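Local coordinates for microcin B17-processing protein McbB (Escherichia coli, PDB 6GRI) that is one component of the McbBCD microcin synthetase, which processes the inactive McbA precursor into the active peptide antibiotic microcin B17, at the interface of chains A and B and the interface of chains B and C. Sequence-based numbering; all coordinates share one arbitrary frame. Chains: chain A/B, Microcin B17-processing protein McbB; chain C, Microcin B17-processing protein McbD.

Contact 1: the interface of chains A and B. Residues chain A 17-19, 21, 30-32, 51; chain B 229-233.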
loop_
_atom_site.group_PDB
_atom_site.type_symbol
_atom_site.label_atom_id
_atom_site.label_comp_id
_atom_site.label_asym_id
_atom_site.label_seq_id
_atom_site.Cartn_x
_atom_site.Cartn_y
_atom_site.Cartn_z
ATOM N N PRO A 17 -36.487 -7.873 -4.515
ATOM C CA PRO A 17 -37.152 -7.999 -3.226
ATOM C C PRO A 17 -38.151 -6.878 -3.029
ATOM O O PRO A 17 -37.791 -5.706 -3.147
ATOM C CB PRO A 17 -35.997 -7.882 -2.212
ATOM C CG PRO A 17 -34.761 -8.072 -3.007
ATOM C CD PRO A 17 -35.089 -7.456 -4.328
ATOM N N PHE A 18 -39.405 -7.249 -2.797
ATOM C CA PHE A 18 -40.444 -6.292 -2.449
ATOM C C PHE A 18 -41.428 -6.905 -1.488
ATOM O O PHE A 18 -41.399 -8.101 -1.215
ATOM C CB PHE A 18 -41.177 -5.746 -3.693
ATOM C CG PHE A 18 -42.108 -6.731 -4.371
ATOM C CD1 PHE A 18 -41.633 -7.610 -5.342
ATOM C CD2 PHE A 18 -43.462 -6.747 -4.073
ATOM C CE1 PHE A 18 -42.483 -8.506 -5.977
ATOM C CE2 PHE A 18 -44.320 -7.643 -4.705
ATOM C CZ PHE A 18 -43.831 -8.525 -5.660
ATOM N N GLU A 19 -42.287 -6.053 -0.963
ATOM C CA GLU A 19 -43.413 -6.494 -0.176
ATOM C C GLU A 19 -44.650 -5.750 -0.642
ATOM O O GLU A 19 -44.574 -4.663 -1.221
ATOM C CB GLU A 19 -43.170 -6.250 1.311
ATOM C CG GLU A 19 -41.995 -7.024 1.899
ATOM C CD GLU A 19 -42.182 -8.528 1.855
ATOM O OE1 GLU A 19 -43.337 -8.999 1.960
ATOM O OE2 GLU A 19 -41.162 -9.236 1.708
ATOM N N ILE A 21 -48.319 -4.981 1.255
ATOM C CA ILE A 21 -48.994 -5.061 2.550
ATOM C C ILE A 21 -50.296 -4.269 2.490
ATOM O O ILE A 21 -50.348 -3.192 1.888
ATOM C CB ILE A 21 -48.091 -4.577 3.705
ATOM C CG1 ILE A 21 -47.296 -3.331 3.295
ATOM C CG2 ILE A 21 -47.141 -5.689 4.120
ATOM C CD1 ILE A 21 -46.674 -2.585 4.454
ATOM N N ILE A 30 -43.705 -1.792 -1.209
ATOM C CA ILE A 30 -42.426 -1.357 -0.640
ATOM C C ILE A 30 -41.306 -2.130 -1.346
ATOM O O ILE A 30 -41.230 -3.353 -1.234
ATOM C CB ILE A 30 -42.399 -1.581 0.890
ATOM C CG1 ILE A 30 -43.529 -0.782 1.550
ATOM C CG2 ILE A 30 -41.074 -1.140 1.496
ATOM C CD1 ILE A 30 -43.569 -0.857 3.065
ATOM N N THR A 31 -40.462 -1.408 -2.086
ATOM C CA THR A 31 -39.307 -1.982 -2.779
ATOM C C THR A 31 -38.034 -1.238 -2.390
ATOM O O THR A 31 -38.086 -0.205 -1.738
ATOM C CB THR A 31 -39.453 -1.899 -4.318
ATOM O OG1 THR A 31 -39.185 -0.569 -4.767
ATOM C CG2 THR A 31 -40.844 -2.294 -4.775
ATOM N N TYR A 32 -36.887 -1.757 -2.814
ATOM C CA TYR A 32 -35.614 -1.083 -2.588
ATOM C C TYR A 32 -35.558 0.302 -3.209
ATOM O O TYR A 32 -34.890 1.167 -2.678
ATOM C CB TYR A 32 -34.425 -1.911 -3.110
ATOM C CG TYR A 32 -34.048 -3.155 -2.307
ATOM C CD1 TYR A 32 -34.357 -3.288 -0.946
ATOM C CD2 TYR A 32 -33.331 -4.181 -2.903
ATOM C CE1 TYR A 32 -33.985 -4.414 -0.229
ATOM C CE2 TYR A 32 -32.951 -5.304 -2.185
ATOM C CZ TYR A 32 -33.286 -5.417 -0.849
ATOM O OH TYR A 32 -32.928 -6.533 -0.129
ATOM N N ARG A 51 -44.998 -11.833 -6.095
ATOM C CA ARG A 51 -44.364 -12.025 -4.788
ATOM C C ARG A 51 -44.154 -13.494 -4.444
ATOM O O ARG A 51 -43.234 -13.824 -3.697
ATOM C CB ARG A 51 -45.190 -11.344 -3.685
ATOM C CG ARG A 51 -44.566 -11.367 -2.287
ATOM C CD ARG A 51 -43.192 -10.697 -2.232
ATOM N NE ARG A 51 -42.546 -10.858 -0.932
ATOM C CZ ARG A 51 -41.961 -11.976 -0.498
ATOM N NH1 ARG A 51 -41.927 -13.081 -1.248
ATOM N NH2 ARG A 51 -41.404 -11.995 0.710
ATOM N N LEU B 229 -43.865 -2.258 9.320
ATOM C CA LEU B 229 -42.936 -2.156 8.206
ATOM C C LEU B 229 -42.207 -3.482 8.143
ATOM O O LEU B 229 -41.437 -3.804 9.053
ATOM C CB LEU B 229 -41.940 -1.014 8.425
ATOM C CG LEU B 229 -40.847 -0.835 7.366
ATOM C CD1 LEU B 229 -41.448 -0.451 6.024
ATOM C CD2 LEU B 229 -39.835 0.206 7.815
ATOM N N PRO B 230 -42.448 -4.269 7.084
ATOM C CA PRO B 230 -41.752 -5.539 7.002
ATOM C C PRO B 230 -40.326 -5.393 6.473
ATOM O O PRO B 230 -39.994 -4.442 5.761
ATOM C CB PRO B 230 -42.615 -6.343 6.030
ATOM C CG PRO B 230 -43.249 -5.327 5.152
ATOM C CD PRO B 230 -43.309 -4.033 5.910
ATOM N N ALA B 231 -39.492 -6.346 6.850
ATOM C CA ALA B 231 -38.209 -6.524 6.223
ATOM C C ALA B 231 -38.442 -7.055 4.802
ATOM O O ALA B 231 -39.333 -7.877 4.572
ATOM C CB ALA B 231 -37.370 -7.489 7.039
ATOM N N LEU B 232 -37.643 -6.573 3.855
ATOM C CA LEU B 232 -37.834 -6.919 2.447
ATOM C C LEU B 232 -37.208 -8.270 2.092
ATOM O O LEU B 232 -36.022 -8.366 1.746
ATOM C CB LEU B 232 -37.325 -5.800 1.530
ATOM C CG LEU B 232 -38.425 -4.865 1.039
ATOM C CD1 LEU B 232 -39.199 -4.233 2.190
ATOM C CD2 LEU B 232 -37.799 -3.808 0.146
ATOM N N ALA B 233 -38.038 -9.309 2.210
ATOM C CA ALA B 233 -37.727 -10.658 1.743
ATOM C C ALA B 233 -36.487 -11.267 2.392
ATOM O O ALA B 233 -35.584 -11.732 1.700
ATOM C CB ALA B 233 -37.611 -10.671 0.224
#

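Contact 2: the interface of chains A and B. Residues chain A 21-23, 26, 28, 30; chain B 213, 218, 221-222, 225, 227-228.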
loop_
_atom_site.group_PDB
_atom_site.type_symbol
_atom_site.label_atom_id
_atom_site.label_comp_id
_atom_site.label_asym_id
_atom_site.label_seq_id
_atom_site.Cartn_x
_atom_site.Cartn_y
_atom_site.Cartn_z
ATOM N N ILE A 21 -48.319 -4.981 1.255
ATOM C CA ILE A 21 -48.994 -5.061 2.550
ATOM C C ILE A 21 -50.296 -4.269 2.490
ATOM O O ILE A 21 -50.348 -3.192 1.888
ATOM C CB ILE A 21 -48.091 -4.577 3.705
ATOM C CG1 ILE A 21 -47.296 -3.331 3.295
ATOM C CG2 ILE A 21 -47.141 -5.689 4.120
ATOM C CD1 ILE A 21 -46.674 -2.585 4.454
ATOM N N SER A 22 -51.347 -4.833 3.087
ATOM C CA SER A 22 -52.661 -4.195 3.147
ATOM C C SER A 22 -53.348 -4.516 4.470
ATOM O O SER A 22 -53.254 -5.640 4.972
ATOM C CB SER A 22 -53.527 -4.636 1.970
ATOM O OG SER A 22 -53.068 -4.037 0.771
ATOM N N ARG A 23 -53.975 -3.494 5.052
ATOM C CA ARG A 23 -54.972 -3.662 6.107
ATOM C C ARG A 23 -56.193 -2.889 5.617
ATOM O O ARG A 23 -56.088 -1.688 5.337
ATOM C CB ARG A 23 -54.476 -3.130 7.467
ATOM C CG ARG A 23 -55.243 -3.684 8.664
ATOM C CD ARG A 23 -54.954 -2.934 9.954
ATOM N N LYS A 26 -56.112 0.652 2.719
ATOM C CA LYS A 26 -54.868 1.045 2.047
ATOM C C LYS A 26 -54.056 -0.152 1.535
ATOM O O LYS A 26 -54.162 -1.265 2.066
ATOM C CB LYS A 26 -54.003 1.899 2.984
ATOM N N LEU A 28 -49.896 -0.756 0.107
ATOM C CA LEU A 28 -48.553 -0.199 -0.104
ATOM C C LEU A 28 -47.570 -1.221 -0.688
ATOM O O LEU A 28 -47.365 -2.295 -0.110
ATOM C CB LEU A 28 -47.986 0.344 1.215
ATOM C CG LEU A 28 -48.659 1.565 1.860
ATOM C CD1 LEU A 28 -47.976 1.856 3.189
ATOM C CD2 LEU A 28 -48.642 2.802 0.958
ATOM N N ILE A 30 -43.705 -1.792 -1.209
ATOM C CA ILE A 30 -42.426 -1.357 -0.640
ATOM C C ILE A 30 -41.306 -2.130 -1.346
ATOM O O ILE A 30 -41.230 -3.353 -1.234
ATOM C CB ILE A 30 -42.399 -1.581 0.890
ATOM C CG1 ILE A 30 -43.529 -0.782 1.550
ATOM C CG2 ILE A 30 -41.074 -1.140 1.496
ATOM C CD1 ILE A 30 -43.569 -0.857 3.065
ATOM N N MET B 213 -43.048 10.033 -2.820
ATOM C CA MET B 213 -43.344 9.455 -1.513
ATOM C C MET B 213 -42.058 9.283 -0.696
ATOM O O MET B 213 -41.231 8.420 -1.005
ATOM C CB MET B 213 -44.071 8.111 -1.675
ATOM C CG MET B 213 -44.363 7.380 -0.367
ATOM S SD MET B 213 -45.869 6.377 -0.414
ATOM C CE MET B 213 -45.690 5.405 1.077
ATOM N N LEU B 218 -43.960 7.617 4.148
ATOM C CA LEU B 218 -44.206 6.180 4.331
ATOM C C LEU B 218 -44.479 5.762 5.774
ATOM O O LEU B 218 -45.449 5.047 6.021
ATOM C CB LEU B 218 -43.053 5.335 3.780
ATOM C CG LEU B 218 -43.168 3.819 3.988
ATOM C CD1 LEU B 218 -44.417 3.238 3.337
ATOM C CD2 LEU B 218 -41.915 3.132 3.477
ATOM N N LEU B 221 -48.106 7.001 6.805
ATOM C CA LEU B 221 -49.198 6.131 6.305
ATOM C C LEU B 221 -49.311 4.825 7.096
ATOM O O LEU B 221 -50.407 4.445 7.508
ATOM C CB LEU B 221 -49.029 5.803 4.815
ATOM C CG LEU B 221 -49.534 6.866 3.839
ATOM C CD1 LEU B 221 -48.737 6.868 2.541
ATOM C CD2 LEU B 221 -51.012 6.652 3.570
ATOM N N LEU B 222 -48.172 4.161 7.309
ATOM C CA LEU B 222 -48.105 2.899 8.065
ATOM C C LEU B 222 -48.791 3.012 9.422
ATOM O O LEU B 222 -49.588 2.147 9.791
ATOM C CB LEU B 222 -46.652 2.459 8.247
ATOM C CG LEU B 222 -45.987 1.879 6.996
ATOM C CD1 LEU B 222 -44.474 2.000 7.083
ATOM C CD2 LEU B 222 -46.401 0.428 6.785
ATOM N N TYR B 225 -52.719 4.094 8.732
ATOM C CA TYR B 225 -53.582 2.985 8.308
ATOM C C TYR B 225 -53.272 1.672 9.041
ATOM O O TYR B 225 -53.636 0.599 8.555
ATOM C CB TYR B 225 -53.488 2.790 6.793
ATOM N N MET B 227 -50.372 -0.513 10.255
ATOM C CA MET B 227 -49.595 -1.642 9.694
ATOM C C MET B 227 -48.084 -1.507 9.944
ATOM O O MET B 227 -47.536 -0.401 9.877
ATOM C CB MET B 227 -49.881 -1.826 8.192
ATOM C CG MET B 227 -50.439 -0.600 7.463
ATOM S SD MET B 227 -50.543 -0.734 5.666
ATOM C CE MET B 227 -50.770 -2.489 5.453
ATOM N N THR B 228 -47.422 -2.630 10.237
ATOM C CA THR B 228 -45.972 -2.628 10.480
ATOM C C THR B 228 -45.156 -2.562 9.176
ATOM O O THR B 228 -45.690 -2.760 8.084
ATOM C CB THR B 228 -45.505 -3.847 11.313
ATOM O OG1 THR B 228 -45.756 -5.053 10.593
ATOM C CG2 THR B 228 -46.222 -3.901 12.654
#

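Contact 3: the interface of chains B and C. Residues chain B 17-19, 30-35; chain C 114, 157, 342, 344, 351, 353.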
loop_
_atom_site.group_PDB
_atom_site.type_symbol
_atom_site.label_atom_id
_atom_site.label_comp_id
_atom_site.label_asym_id
_atom_site.label_seq_id
_atom_site.Cartn_x
_atom_site.Cartn_y
_atom_site.Cartn_z
ATOM N N PRO B 17 -19.855 18.050 32.352
ATOM C CA PRO B 17 -19.596 19.349 31.712
ATOM C C PRO B 17 -20.619 20.425 32.067
ATOM O O PRO B 17 -21.816 20.126 32.186
ATOM C CB PRO B 17 -19.706 19.027 30.216
ATOM C CG PRO B 17 -20.627 17.868 30.156
ATOM C CD PRO B 17 -20.232 17.039 31.343
ATOM N N PHE B 18 -20.148 21.664 32.221
ATOM C CA PHE B 18 -21.032 22.814 32.467
ATOM C C PHE B 18 -20.355 24.150 32.143
ATOM O O PHE B 18 -19.141 24.216 31.915
ATOM C CB PHE B 18 -21.538 22.814 33.923
ATOM C CG PHE B 18 -20.457 23.029 34.949
ATOM C CD1 PHE B 18 -19.700 21.961 35.413
ATOM C CD2 PHE B 18 -20.205 24.303 35.466
ATOM C CE1 PHE B 18 -18.704 22.157 36.365
ATOM C CE2 PHE B 18 -19.212 24.504 36.414
ATOM C CZ PHE B 18 -18.460 23.432 36.867
ATOM N N GLU B 19 -21.165 25.207 32.140
ATOM C CA GLU B 19 -20.697 26.572 31.932
ATOM C C GLU B 19 -21.189 27.453 33.071
ATOM O O GLU B 19 -22.203 27.144 33.715
ATOM C CB GLU B 19 -21.226 27.116 30.598
ATOM C CG GLU B 19 -20.770 26.349 29.358
ATOM C CD GLU B 19 -19.353 26.657 28.892
ATOM O OE1 GLU B 19 -18.694 27.586 29.415
ATOM O OE2 GLU B 19 -18.903 25.965 27.958
ATOM N N ILE B 30 -25.226 26.804 34.085
ATOM C CA ILE B 30 -26.001 26.052 33.093
ATOM C C ILE B 30 -25.348 24.687 32.897
ATOM O O ILE B 30 -24.166 24.590 32.572
ATOM C CB ILE B 30 -26.147 26.807 31.749
ATOM C CG1 ILE B 30 -26.753 28.190 32.000
ATOM C CG2 ILE B 30 -27.040 26.031 30.771
ATOM C CD1 ILE B 30 -27.014 28.993 30.746
ATOM N N THR B 31 -26.139 23.642 33.129
ATOM C CA THR B 31 -25.708 22.258 32.974
ATOM C C THR B 31 -26.475 21.691 31.798
ATOM O O THR B 31 -27.163 22.428 31.095
ATOM C CB THR B 31 -25.972 21.431 34.255
ATOM O OG1 THR B 31 -27.371 21.161 34.394
ATOM C CG2 THR B 31 -25.463 22.168 35.487
ATOM N N TYR B 32 -26.347 20.387 31.576
ATOM C CA TYR B 32 -27.061 19.706 30.499
ATOM C C TYR B 32 -28.564 19.727 30.713
ATOM O O TYR B 32 -29.322 19.766 29.747
ATOM C CB TYR B 32 -26.584 18.247 30.389
ATOM C CG TYR B 32 -27.200 17.476 29.239
ATOM C CD1 TYR B 32 -27.740 16.201 29.429
ATOM C CD2 TYR B 32 -27.256 18.031 27.949
ATOM C CE1 TYR B 32 -28.301 15.498 28.368
ATOM C CE2 TYR B 32 -27.815 17.338 26.893
ATOM C CZ TYR B 32 -28.334 16.076 27.105
ATOM O OH TYR B 32 -28.877 15.408 26.047
ATOM N N ILE B 33 -28.968 19.718 31.984
ATOM C CA ILE B 33 -30.360 19.529 32.400
ATOM C C ILE B 33 -31.044 20.756 33.027
ATOM O O ILE B 33 -32.267 20.807 33.058
ATOM C CB ILE B 33 -30.473 18.351 33.419
ATOM C CG1 ILE B 33 -29.737 18.655 34.745
ATOM C CG2 ILE B 33 -29.973 17.046 32.799
ATOM C CD1 ILE B 33 -29.704 17.499 35.724
ATOM N N SER B 34 -30.268 21.727 33.518
ATOM C CA SER B 34 -30.764 22.736 34.458
ATOM C C SER B 34 -30.067 24.103 34.305
ATOM O O SER B 34 -28.965 24.188 33.745
ATOM C CB SER B 34 -30.593 22.191 35.884
ATOM O OG SER B 34 -30.501 23.216 36.856
ATOM N N SER B 35 -30.737 25.153 34.806
ATOM C CA SER B 35 -30.224 26.537 34.831
ATOM C C SER B 35 -30.443 27.127 36.212
ATOM O O SER B 35 -31.563 27.109 36.715
ATOM C CB SER B 35 -30.955 27.408 33.814
ATOM O OG SER B 35 -30.890 26.856 32.516
ATOM N N PHE C 114 -31.825 34.402 28.644
ATOM C CA PHE C 114 -31.342 35.168 29.785
ATOM C C PHE C 114 -30.895 36.537 29.320
ATOM O O PHE C 114 -30.511 36.708 28.157
ATOM C CB PHE C 114 -30.242 34.422 30.571
ATOM C CG PHE C 114 -28.958 34.181 29.806
ATOM C CD1 PHE C 114 -27.915 35.099 29.856
ATOM C CD2 PHE C 114 -28.774 33.010 29.085
ATOM C CE1 PHE C 114 -26.726 34.863 29.184
ATOM C CE2 PHE C 114 -27.587 32.765 28.404
ATOM C CZ PHE C 114 -26.559 33.691 28.456
ATOM N N LEU C 157 -19.875 27.914 25.512
ATOM C CA LEU C 157 -20.959 28.914 25.611
ATOM C C LEU C 157 -20.450 30.347 25.471
ATOM O O LEU C 157 -21.098 31.161 24.815
ATOM C CB LEU C 157 -21.738 28.768 26.924
ATOM C CG LEU C 157 -22.891 29.718 27.253
ATOM C CD1 LEU C 157 -23.932 29.806 26.143
ATOM C CD2 LEU C 157 -23.553 29.266 28.544
ATOM N N TYR C 342 -30.552 30.491 24.298
ATOM C CA TYR C 342 -29.510 29.498 24.350
ATOM C C TYR C 342 -30.123 28.112 24.336
ATOM O O TYR C 342 -31.293 27.930 24.668
ATOM C CB TYR C 342 -28.644 29.708 25.586
ATOM C CG TYR C 342 -29.342 29.359 26.868
ATOM C CD1 TYR C 342 -30.200 30.259 27.482
ATOM C CD2 TYR C 342 -29.152 28.113 27.463
ATOM C CE1 TYR C 342 -30.850 29.928 28.657
ATOM C CE2 TYR C 342 -29.797 27.771 28.633
ATOM C CZ TYR C 342 -30.636 28.682 29.228
ATOM O OH TYR C 342 -31.264 28.333 30.388
ATOM N N ARG C 344 -28.540 23.648 24.333
ATOM C CA ARG C 344 -27.386 22.760 24.312
ATOM C C ARG C 344 -27.754 21.313 23.996
ATOM O O ARG C 344 -28.913 20.930 24.061
ATOM C CB ARG C 344 -26.590 22.889 25.611
ATOM C CG ARG C 344 -27.265 22.395 26.878
ATOM C CD ARG C 344 -28.349 23.335 27.374
ATOM N NE ARG C 344 -28.673 23.104 28.780
ATOM C CZ ARG C 344 -29.764 23.559 29.391
ATOM N NH1 ARG C 344 -30.662 24.296 28.739
ATOM N NH2 ARG C 344 -29.956 23.279 30.678
ATOM N N LEU C 351 -20.487 19.290 25.863
ATOM C CA LEU C 351 -21.660 20.082 25.506
ATOM C C LEU C 351 -21.293 20.983 24.343
ATOM O O LEU C 351 -20.196 21.536 24.295
ATOM C CB LEU C 351 -22.149 20.917 26.687
ATOM C CG LEU C 351 -22.820 20.093 27.781
ATOM C CD1 LEU C 351 -22.911 20.886 29.072
ATOM C CD2 LEU C 351 -24.200 19.628 27.335
ATOM N N TRP C 353 -23.277 24.149 21.912
ATOM C CA TRP C 353 -24.135 25.242 22.318
ATOM C C TRP C 353 -24.635 26.017 21.130
ATOM O O TRP C 353 -23.867 26.288 20.213
ATOM C CB TRP C 353 -23.344 26.180 23.214
ATOM C CG TRP C 353 -22.936 25.570 24.486
ATOM C CD1 TRP C 353 -21.784 24.883 24.739
ATOM C CD2 TRP C 353 -23.669 25.593 25.710
ATOM N NE1 TRP C 353 -21.753 24.471 26.056
ATOM C CE2 TRP C 353 -22.903 24.897 26.672
ATOM C CE3 TRP C 353 -24.899 26.138 26.093
ATOM C CZ2 TRP C 353 -23.337 24.730 27.986
ATOM C CZ3 TRP C 353 -25.329 25.964 27.400
ATOM C CH2 TRP C 353 -24.547 25.272 28.329
HETATM O O HOH W 1 -19.466 23.130 27.699
#

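Contact 1: the interface of chains A and B
Strands 18-23 and 26-31 of chain A, with flanking residues and A:Arg51 of helix 42-52, receive a short segment of chain B that is extended as far as B:Leu232 and turns at B:Ala233 (phi 60°). B:Leu232 is its main plug. CB of B:Leu232 lies 4.0 Å from ring atom CE1 of A:Tyr32, and the side chain passes on to CG, near the carbonyl oxygen of A:Ile30. There it forks. B:Leu232 CD1 turns to CG2 of A:Ile30 at 3.7 Å, the two side chains crossing at about a right angle, and also reaches the CG methylene of A:Glu19. B:Leu232 CD2 lies against the backbone of A:Thr31 and meets CD1 of A:Tyr32 at 3.6 Å. A branched leucine suits this place because its two methyls serve two walls at once.

Ahead of the plug in the chain, B:Pro230 offers a rigid ring whose CG slides along CG of A:Glu19 at 3.9 Å, and CD1 of B:Leu229 meets CD1 of A:Ile30. A bend at chi2 (-63°) turns the carboxylate so that the syn lone pair of A:Glu19 OE2 takes NH2 of A:Arg51 at 2.9 Å, nearly in the guanidinium plane. This salt bridge would help to hold OE2 of A:Glu19 where the backbone N of B:Ala233 can add a weak hydrogen bond of 3.2 Å. The site thus docks the B segment onto the N-terminal region of A, joining two McbB copies mainly through apolar contact.

Contact 2: the interface of chains A and B
A:Leu28, projecting from strand 26-31, and B:Met227 form the close-packed part of a patch held by apolar contact, with no N or O of one side within bonding reach of the other. CG of A:Leu28 stands anti to the carbonyl carbon (chi1 -67°), and its two methyls spread over chain B. The side chains of A:Leu28 and B:Leu218 cross obliquely, CD1 to CD1 at 3.8 Å, whereas A:Leu28 CD2 meets the terminal methyl CE of B:Met213 at 3.9 Å. B:Leu222, one helical turn beyond B:Leu218, brings its CD2 to 3.8 Å from CD1 of A:Ile21. Leucines spaced in this way give the helix a greasy face that fits the methyls of the strands.

The unbranched, flexible chain of B:Met227 bends at chi3 (29°) and lays CE against the backbone of strand 18-23, 3.8 Å from CB of A:Ile21 and beside A:Ser22; a thin methyl-tipped chain can follow main chain where a branched one would be bulky.

The other side is looser. A:Lys26 and B:Tyr225 are modelled only to CB, and A:Arg23 only to CD, which comes no nearer than 4.0 Å to B:Tyr225 O. In the fold, helix 215-224 of B and the following loop lie across strands 18-23 and 26-31 of A.

Contact 3: the interface of chains B and C
Strands 19-22 and 27-30 of chain B, with the residues just before strand 19-22, loop residues 31-34 and the start of strand 35-37, meet strands 339-347 and 350-358 of chain C and the N-terminal end of its helix 157-180. B:Ile30 sits at the centre: its CG2 touches the edge of the C:Trp353 ring at CH2, 3.6 Å away, and CD1 lies over one face of C:Tyr342 toward its rim. A beta-branched isoleucine can thus serve two aromatic neighbours. The indole is held between CB of C:Leu157 and CB of C:Arg344, one over each face.

B:Glu19 slides past this indole, its methylenes giving apolar contact while its OE2 takes a weak hydrogen bond from N of C:Leu157 (3.3 Å); the helix end may favour its negative charge. Water 1 links OE2 of B:Glu19 to NE1 of C:Trp353. At the hydrophobic end, CD2 of C:Leu351 meets CD2 of B:Tyr32 at 3.5 Å. At the other end, hydroxyls B:Ser35 OG and C:Tyr342 OH share a 2.6 Å hydrogen bond.

An arginine on strand 339-347 suits this place, because its flat head can clasp a carbonyl of the facing B loop side-on: C:Arg344 gives B:Thr31 O both NE, at 2.8 Å and in the carbonyl plane, and NH2, at 2.9 Å and above that plane.

Contacts 1 and 2 are neighbouring patches of one McbB-McbB interface: their C-alpha centres lie about 11 Å apart, and A:Ile21 and A:Ile30 belong to both. Together they appear to form one docking surface on the paired strands of chain A for consecutive parts of chain B. The C-alpha centre of contact 3 lies about 44 Å from that of contact 1 and 42 Å from that of contact 2, yet it uses the same N-terminal surface in the other McbB copy, including positions 17 to 19 and 30 to 32. One surface therefore receives McbB in one copy and McbD in the other, which fits an asymmetric McbB pair within the McbBCD assembly.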